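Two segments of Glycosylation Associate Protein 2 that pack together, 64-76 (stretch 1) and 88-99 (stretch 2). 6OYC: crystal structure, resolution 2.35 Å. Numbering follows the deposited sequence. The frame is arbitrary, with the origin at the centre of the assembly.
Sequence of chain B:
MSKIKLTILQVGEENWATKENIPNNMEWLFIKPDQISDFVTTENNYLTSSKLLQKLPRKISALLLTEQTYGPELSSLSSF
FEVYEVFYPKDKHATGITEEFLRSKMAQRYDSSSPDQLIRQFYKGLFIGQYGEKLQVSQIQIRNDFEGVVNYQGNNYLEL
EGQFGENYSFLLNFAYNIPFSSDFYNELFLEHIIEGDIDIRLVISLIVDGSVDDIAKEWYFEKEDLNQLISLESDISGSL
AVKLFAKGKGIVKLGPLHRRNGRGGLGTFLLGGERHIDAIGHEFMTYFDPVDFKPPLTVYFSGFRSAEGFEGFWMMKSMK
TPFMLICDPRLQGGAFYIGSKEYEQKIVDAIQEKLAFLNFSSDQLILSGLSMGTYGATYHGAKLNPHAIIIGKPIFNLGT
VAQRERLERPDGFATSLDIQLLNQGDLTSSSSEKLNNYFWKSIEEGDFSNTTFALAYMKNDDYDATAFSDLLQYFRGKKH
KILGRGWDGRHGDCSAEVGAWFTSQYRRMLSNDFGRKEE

Stretch 1 64-76: LLTEQTYGPELSS
Stretch 2 (88-99) YPKDKHATGITE

Each stretch enters as the end of a strand, L64–L65 and Y88–P89, with the L65 and Y88 CA atoms 5.1 Å apart. From there both run as loops, and the register advances in the same sense as far as Y70 and T98: Q68 CA lies 5.7 Å from K92 CA, and Y70 CA 6.0 Å from T98 CA. Beyond that, P72 CA is nearest I97 CA, 6.6 Å away. P89 to K92 forms a type I beta turn, closed by a weak bond from K92 N to P89 O (3.4 Å). G96 has phi/psi 58/-146, a positive phi that favours glycine; I97 and T98 lie in the helix, where E99 N bonds T95 O at 3.1 Å. Residues 72–76 adopt helical phi/psi, with short-range bonds L74 N to G71 O (3.3 Å), S75 N to P72 O (3.2 Å) and S76 N to E73 O (2.8 Å). The contact buries 637 Å² in total.

No backbone-to-backbone hydrogen bond joins the stretches; side chains serve main-chain groups instead. Y88 (chi1 t, chi2 90°) extends its ring so that OH donates to Q68 O at 2.6 Å. L65 CB lies 4.2 Å from Y88 CD1 at the ring edge, an apolar contact, while L65 O approaches P89 CD at 3.3 Å. Q68 O also accepts from water 1 (3.0 Å). That water accepts from T95 N at 2.9 Å and hydrogen-bonds T69 OG1 at 3.1 Å, tying the two loops together.

Q68 CA-to-CB points sideways, but with chi1 and chi2 both t (chi3 -121°) its end approaches H93. Its OE1 receives a weak bond from H93 N (3.0 Å, 133° at the hydrogen), yet OE1 also sits 2.7 Å from H93 O; both are acceptors, so this approach supplies no bond. At the base of the same side chain, Q68 CB meets K92 CD at 3.9 Å.

T98 (chi1 m) points its CB toward stretch 1, and its OG1 accepts from Y70 N at 3.0 Å in a nearly straight bond (171°). The same OG1 lies at the edge of the Y70 ring, near its plane. Y70 (chi1 m, chi2 74°) folds back along its own stretch, where its OH accepts from E67 N at 3.1 Å; T66 OG1 donates to E67 OE2 at 3.0 Å.

Van der Waals contacts complete the interface. L74 (chi1 t, chi2 p) brings CD2 to 3.9 Å from T98 CA. I97 (chi1 p, chi2 97°, between wells) places CD1 in a close carbon-oxygen contact with G71 O at 3.2 Å and a carbon-carbon contact with P72 CA at 3.6 Å. Beside it, water 2 donates to I97 O (3.1 Å) and hydrogen-bonds S75 OG (2.7 Å), a second solvent bridge.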

# COMPACT_ATOMS: atom_id res chain seq x y z
N LEU B 64 20.64 5.42 -13.10
CA LEU B 64 21.62 4.97 -12.13
C LEU B 64 22.76 5.98 -12.09
O LEU B 64 23.49 6.15 -13.07
CB LEU B 64 22.14 3.57 -12.45
CG LEU B 64 23.27 3.15 -11.50
CD1 LEU B 64 22.83 3.21 -10.04
CD2 LEU B 64 23.81 1.78 -11.87
N LEU B 65 22.91 6.64 -10.95
CA LEU B 65 23.92 7.68 -10.79
C LEU B 65 25.04 7.11 -9.93
O LEU B 65 24.84 6.80 -8.75
CB LEU B 65 23.30 8.93 -10.16
CG LEU B 65 22.18 9.59 -10.98
CD1 LEU B 65 21.57 10.81 -10.25
CD2 LEU B 65 22.68 9.98 -12.36
N THR B 66 26.22 6.94 -10.51
CA THR B 66 27.29 6.28 -9.78
C THR B 66 28.35 7.23 -9.23
O THR B 66 29.26 6.75 -8.55
CB THR B 66 27.98 5.22 -10.66
OG1 THR B 66 28.49 5.84 -11.85
CG2 THR B 66 27.00 4.09 -11.05
N GLU B 67 28.24 8.54 -9.46
CA GLU B 67 29.23 9.50 -8.98
C GLU B 67 28.67 10.34 -7.84
O GLU B 67 27.45 10.48 -7.67
CB GLU B 67 29.71 10.44 -10.10
CG GLU B 67 30.05 9.75 -11.39
CD GLU B 67 31.11 8.68 -11.19
OE1 GLU B 67 32.15 8.98 -10.56
OE2 GLU B 67 30.90 7.54 -11.66
N GLN B 68 29.58 10.93 -7.06
CA GLN B 68 29.12 11.74 -5.94
C GLN B 68 28.48 13.04 -6.41
O GLN B 68 27.43 13.45 -5.91
CB GLN B 68 30.27 12.04 -4.98
CG GLN B 68 29.86 13.08 -3.97
CD GLN B 68 30.61 12.97 -2.68
OE1 GLN B 68 30.01 12.80 -1.62
NE2 GLN B 68 31.93 13.08 -2.75
N THR B 69 29.11 13.70 -7.38
CA THR B 69 28.72 15.04 -7.79
C THR B 69 28.64 15.13 -9.30
O THR B 69 29.52 14.63 -10.01
CB THR B 69 29.73 16.07 -7.25
OG1 THR B 69 29.85 15.91 -5.82
CG2 THR B 69 29.29 17.50 -7.59
N TYR B 70 27.58 15.76 -9.81
CA TYR B 70 27.48 16.02 -11.24
C TYR B 70 27.47 17.52 -11.48
O TYR B 70 27.14 18.31 -10.60
CB TYR B 70 26.22 15.39 -11.85
CG TYR B 70 26.24 13.89 -11.77
CD1 TYR B 70 26.03 13.24 -10.57
CD2 TYR B 70 26.48 13.12 -12.90
CE1 TYR B 70 26.06 11.88 -10.48
CE2 TYR B 70 26.52 11.74 -12.83
CZ TYR B 70 26.31 11.13 -11.61
OH TYR B 70 26.33 9.78 -11.50
N GLY B 71 27.84 17.91 -12.70
CA GLY B 71 27.69 19.27 -13.12
C GLY B 71 26.23 19.65 -13.30
O GLY B 71 25.32 18.83 -13.10
N PRO B 72 25.99 20.90 -13.69
CA PRO B 72 24.60 21.40 -13.78
C PRO B 72 23.75 20.65 -14.80
O PRO B 72 22.53 20.69 -14.70
CB PRO B 72 24.76 22.88 -14.17
CG PRO B 72 26.24 23.19 -14.04
CD PRO B 72 27.00 21.91 -14.10
N GLU B 73 24.36 19.98 -15.78
CA GLU B 73 23.56 19.30 -16.80
C GLU B 73 22.68 18.18 -16.25
O GLU B 73 21.65 17.87 -16.87
CB GLU B 73 24.48 18.76 -17.89
CG GLU B 73 25.28 19.85 -18.59
CD GLU B 73 26.63 20.09 -17.93
OE1 GLU B 73 27.48 20.74 -18.58
OE2 GLU B 73 26.85 19.64 -16.77
N LEU B 74 23.02 17.58 -15.10
CA LEU B 74 22.19 16.54 -14.51
C LEU B 74 20.72 16.96 -14.44
O LEU B 74 19.82 16.13 -14.65
CB LEU B 74 22.71 16.17 -13.12
CG LEU B 74 21.91 15.17 -12.27
CD1 LEU B 74 22.06 13.75 -12.81
CD2 LEU B 74 22.34 15.24 -10.80
N SER B 75 20.47 18.24 -14.18
CA SER B 75 19.09 18.71 -14.08
C SER B 75 18.30 18.47 -15.36
O SER B 75 17.08 18.29 -15.32
CB SER B 75 19.08 20.20 -13.74
OG SER B 75 19.64 20.43 -12.47
N SER B 76 18.97 18.49 -16.52
CA SER B 76 18.23 18.27 -17.75
C SER B 76 17.72 16.83 -17.90
O SER B 76 16.93 16.57 -18.81
CB SER B 76 19.10 18.64 -18.96
OG SER B 76 20.19 17.76 -19.10
N TYR B 88 21.28 6.23 -6.35
CA TYR B 88 22.44 7.01 -5.97
C TYR B 88 23.08 6.34 -4.76
O TYR B 88 22.34 5.79 -3.93
CB TYR B 88 22.01 8.45 -5.65
CG TYR B 88 23.12 9.40 -5.23
CD1 TYR B 88 23.81 10.15 -6.18
CD2 TYR B 88 23.44 9.59 -3.89
CE1 TYR B 88 24.82 11.03 -5.81
CE2 TYR B 88 24.46 10.48 -3.51
CZ TYR B 88 25.14 11.19 -4.48
OH TYR B 88 26.14 12.07 -4.14
N PRO B 89 24.40 6.33 -4.65
CA PRO B 89 25.04 5.53 -3.59
C PRO B 89 24.64 6.01 -2.21
O PRO B 89 24.56 7.22 -1.94
CB PRO B 89 26.54 5.73 -3.85
CG PRO B 89 26.62 6.13 -5.27
CD PRO B 89 25.41 6.97 -5.51
N LYS B 90 24.34 5.04 -1.34
CA LYS B 90 24.02 5.37 0.05
C LYS B 90 25.22 6.02 0.74
O LYS B 90 25.04 6.90 1.58
CB LYS B 90 23.56 4.10 0.79
CG LYS B 90 23.44 4.28 2.31
CD LYS B 90 22.69 3.13 3.00
CE LYS B 90 21.24 3.51 3.36
NZ LYS B 90 21.14 4.56 4.43
N ASP B 91 26.43 5.64 0.36
CA ASP B 91 27.66 6.07 1.02
C ASP B 91 28.19 7.40 0.52
O ASP B 91 29.31 7.78 0.89
CB ASP B 91 28.75 4.98 0.89
CG ASP B 91 29.33 4.88 -0.54
OD1 ASP B 91 28.82 5.56 -1.47
OD2 ASP B 91 30.30 4.11 -0.75
N LYS B 92 27.46 8.11 -0.33
CA LYS B 92 27.92 9.38 -0.87
C LYS B 92 27.07 10.51 -0.30
O LYS B 92 25.86 10.35 -0.08
CB LYS B 92 27.84 9.38 -2.39
CG LYS B 92 28.86 8.48 -3.08
CD LYS B 92 30.29 8.89 -2.73
CE LYS B 92 31.31 7.90 -3.31
NZ LYS B 92 32.68 8.02 -2.73
N HIS B 93 27.71 11.65 -0.04
CA HIS B 93 27.02 12.84 0.45
C HIS B 93 26.82 13.81 -0.70
O HIS B 93 27.79 14.32 -1.27
CB HIS B 93 27.79 13.53 1.58
CG HIS B 93 27.03 14.68 2.16
ND1 HIS B 93 26.00 14.52 3.07
CD2 HIS B 93 27.12 16.02 1.93
CE1 HIS B 93 25.50 15.70 3.38
NE2 HIS B 93 26.16 16.63 2.70
N ALA B 94 25.57 14.07 -1.04
CA ALA B 94 25.22 14.91 -2.17
C ALA B 94 25.05 16.36 -1.74
O ALA B 94 24.49 16.65 -0.68
CB ALA B 94 23.94 14.41 -2.83
N THR B 95 25.51 17.28 -2.59
CA THR B 95 25.33 18.71 -2.37
C THR B 95 24.92 19.38 -3.68
O THR B 95 24.80 18.73 -4.73
CB THR B 95 26.60 19.36 -1.82
OG1 THR B 95 27.60 19.33 -2.84
CG2 THR B 95 27.13 18.62 -0.60
N GLY B 96 24.71 20.69 -3.62
CA GLY B 96 24.44 21.49 -4.79
C GLY B 96 23.21 21.03 -5.56
O GLY B 96 22.23 20.54 -4.99
N ILE B 97 23.27 21.18 -6.88
CA ILE B 97 22.14 20.81 -7.71
C ILE B 97 21.99 19.30 -7.80
O ILE B 97 20.90 18.81 -8.09
CB ILE B 97 22.28 21.42 -9.11
CG1 ILE B 97 23.65 21.05 -9.70
CG2 ILE B 97 22.07 22.93 -9.05
CD1 ILE B 97 23.61 19.86 -10.63
N THR B 98 23.08 18.55 -7.58
CA THR B 98 22.98 17.10 -7.48
C THR B 98 21.98 16.73 -6.40
O THR B 98 21.02 15.98 -6.66
CB THR B 98 24.35 16.47 -7.19
OG1 THR B 98 25.26 16.74 -8.27
CG2 THR B 98 24.20 14.96 -7.01
N GLU B 99 22.16 17.26 -5.19
CA GLU B 99 21.22 16.95 -4.12
C GLU B 99 19.82 17.42 -4.46
O GLU B 99 18.84 16.74 -4.15
CB GLU B 99 21.70 17.55 -2.80
CG GLU B 99 20.57 17.86 -1.81
CD GLU B 99 19.98 16.61 -1.16
OE1 GLU B 99 20.75 15.74 -0.69
OE2 GLU B 99 18.73 16.48 -1.13
O HOH W 1 26.90 16.23 -4.91
O HOH W 2 18.70 19.81 -9.98